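Protein UL16 (Human herpesvirus 5 strain ad169, PDB 2WY3) helps cytomegalovirus-infected cells evade natural killer cells by blocking KLRK1 from its ligands ULBP1 and ULBP2 and sequestering KLRK1 ligands inside the cell. Local coordinates at residues B[80-85]-B[100-105]. Numbering follows the deposited sequence.
Sequences TTNILQ and TSRMVT
Ile83 and Leu84 both turn their backbone N-H groups onto the carbonyl of Ser101: Ile83 N lies 2.7 Å and Leu84 N 3.1 Å from Ser101 O, and both come from the same face of the carbonyl plane. Ser101 N returns a bond of 2.8 Å to Leu84 O, and beyond the irregularity Met103 N donates to Thr81 O at 2.9 Å.

Among the side chains, Asn82 and Arg102 run side by side in the same direction. Arg102 NE meets Asn82 OD1 at 2.9 Å, nearly in line with the amide C=O, although the amide and guanidinium planes are turned 58° apart. Thr81 OG1 sits over one face of that guanidinium, 3.3 Å from Arg102 NH2, too poorly angled to be a hydrogen bond. Outside the pair, Tyr112 takes a bond from Arg102 NH1 and Phe53 offers a cation-pi contact.

The apolar contacts gather around Met103 and Ile83. The Met103 chain bends at its last torsion (chi3 -59°), which brings CE within 3.7 Å of Thr81 CA, while Ile83 CD1 approaches Met103 CG. On the face shared by Leu84 and Ser101, their CB atoms pack 4.1 Å apart.

Two residues opposite one, with the register shifted by one, make this a classic beta bulge near the open end of the antiparallel hairpin of strands 82-89 and 95-102, in the predicted extracellular part of UL16.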
loop_
_atom_site.group_PDB
_atom_site.type_symbol
_atom_site.label_atom_id
_atom_site.label_comp_id
_atom_site.label_asym_id
_atom_site.label_seq_id
_atom_site.Cartn_x
_atom_site.Cartn_y
_atom_site.Cartn_z
ATOM N N THR B 80 -19.647 -6.773 -1.443
ATOM C CA THR B 80 -20.271 -5.516 -1.019
ATOM C C THR B 80 -19.470 -4.762 0.042
ATOM O O THR B 80 -19.554 -3.535 0.139
ATOM C CB THR B 80 -21.723 -5.719 -0.529
ATOM O OG1 THR B 80 -21.751 -6.668 0.544
ATOM C CG2 THR B 80 -22.599 -6.219 -1.665
ATOM N N THR B 81 -18.695 -5.495 0.834
ATOM C CA THR B 81 -17.869 -4.878 1.869
ATOM C C THR B 81 -16.451 -4.572 1.394
ATOM O O THR B 81 -15.650 -4.007 2.148
ATOM C CB THR B 81 -17.747 -5.786 3.102
ATOM O OG1 THR B 81 -17.098 -7.005 2.721
ATOM C CG2 THR B 81 -19.116 -6.092 3.675
ATOM N N ASN B 82 -16.136 -4.935 0.155
ATOM C CA ASN B 82 -14.781 -4.726 -0.370
ATOM C C ASN B 82 -14.449 -3.261 -0.662
ATOM O O ASN B 82 -15.200 -2.579 -1.341
ATOM C CB ASN B 82 -14.567 -5.506 -1.669
ATOM C CG ASN B 82 -14.377 -6.997 -1.449
ATOM O OD1 ASN B 82 -14.355 -7.485 -0.316
ATOM N ND2 ASN B 82 -14.246 -7.728 -2.547
ATOM N N ILE B 83 -13.297 -2.810 -0.178
ATOM C CA ILE B 83 -12.753 -1.498 -0.528
ATOM C C ILE B 83 -11.688 -1.708 -1.604
ATOM O O ILE B 83 -11.583 -0.937 -2.574
ATOM C CB ILE B 83 -12.115 -0.837 0.710
ATOM C CG1 ILE B 83 -13.205 -0.536 1.748
ATOM C CG2 ILE B 83 -11.343 0.440 0.314
ATOM C CD1 ILE B 83 -12.688 -0.244 3.137
ATOM N N LEU B 84 -10.892 -2.755 -1.411
ATOM C CA LEU B 84 -9.876 -3.152 -2.372
ATOM C C LEU B 84 -9.704 -4.664 -2.323
ATOM O O LEU B 84 -9.613 -5.258 -1.242
ATOM C CB LEU B 84 -8.546 -2.480 -2.059
ATOM C CG LEU B 84 -7.361 -2.739 -3.004
ATOM C CD1 LEU B 84 -7.723 -2.421 -4.454
ATOM C CD2 LEU B 84 -6.182 -1.882 -2.560
ATOM N N GLN B 85 -9.650 -5.281 -3.497
ATOM C CA GLN B 85 -9.485 -6.728 -3.588
ATOM C C GLN B 85 -8.784 -7.046 -4.910
ATOM O O GLN B 85 -9.401 -7.544 -5.862
ATOM C CB GLN B 85 -10.858 -7.411 -3.525
ATOM C CG GLN B 85 -10.807 -8.950 -3.421
ATOM C CD GLN B 85 -11.840 -9.607 -4.338
ATOM O OE1 GLN B 85 -12.892 -10.065 -3.885
ATOM N NE2 GLN B 85 -11.539 -9.646 -5.641
ATOM N N THR B 100 -6.208 -6.857 0.300
ATOM C CA THR B 100 -7.586 -7.107 0.691
ATOM C C THR B 100 -7.964 -6.101 1.771
ATOM O O THR B 100 -7.496 -6.198 2.905
ATOM C CB THR B 100 -7.767 -8.538 1.250
ATOM O OG1 THR B 100 -7.237 -9.494 0.311
ATOM C CG2 THR B 100 -9.253 -8.825 1.509
ATOM N N SER B 101 -8.794 -5.130 1.409
ATOM C CA SER B 101 -9.280 -4.136 2.362
ATOM C C SER B 101 -10.798 -4.174 2.349
ATOM O O SER B 101 -11.413 -4.119 1.291
ATOM C CB SER B 101 -8.769 -2.737 1.978
ATOM O OG SER B 101 -9.305 -1.737 2.830
ATOM N N ARG B 102 -11.403 -4.275 3.526
ATOM C CA ARG B 102 -12.848 -4.392 3.623
ATOM C C ARG B 102 -13.345 -3.614 4.817
ATOM O O ARG B 102 -12.601 -3.402 5.777
ATOM C CB ARG B 102 -13.245 -5.863 3.821
ATOM C CG ARG B 102 -12.469 -6.848 2.971
ATOM C CD ARG B 102 -12.984 -8.269 3.201
ATOM N NE ARG B 102 -14.124 -8.584 2.346
ATOM C CZ ARG B 102 -14.869 -9.681 2.451
ATOM N NH1 ARG B 102 -14.630 -10.574 3.407
ATOM N NH2 ARG B 102 -15.872 -9.879 1.605
ATOM N N MET B 103 -14.611 -3.216 4.769
ATOM C CA MET B 103 -15.278 -2.690 5.948
ATOM C C MET B 103 -15.341 -3.803 6.984
ATOM O O MET B 103 -15.573 -4.962 6.643
ATOM C CB MET B 103 -16.688 -2.199 5.601
ATOM C CG MET B 103 -16.678 -1.088 4.562
ATOM S SD MET B 103 -18.334 -0.461 4.213
ATOM C CE MET B 103 -19.152 -1.942 3.656
ATOM N N VAL B 104 -15.112 -3.448 8.242
ATOM C CA VAL B 104 -15.142 -4.418 9.328
ATOM C C VAL B 104 -16.550 -4.512 9.917
ATOM O O VAL B 104 -17.094 -3.531 10.434
ATOM C CB VAL B 104 -14.128 -4.064 10.434
ATOM C CG1 VAL B 104 -14.200 -5.077 11.568
ATOM C CG2 VAL B 104 -12.717 -4.023 9.852
ATOM N N THR B 105 -17.149 -5.690 9.796
ATOM C CA THR B 105 -18.509 -5.919 10.259
ATOM C C THR B 105 -18.605 -7.321 10.827
ATOM O O THR B 105 -17.670 -8.114 10.706
ATOM C CB THR B 105 -19.519 -5.848 9.098
ATOM O OG1 THR B 105 -19.340 -6.992 8.253
ATOM C CG2 THR B 105 -19.315 -4.573 8.276
#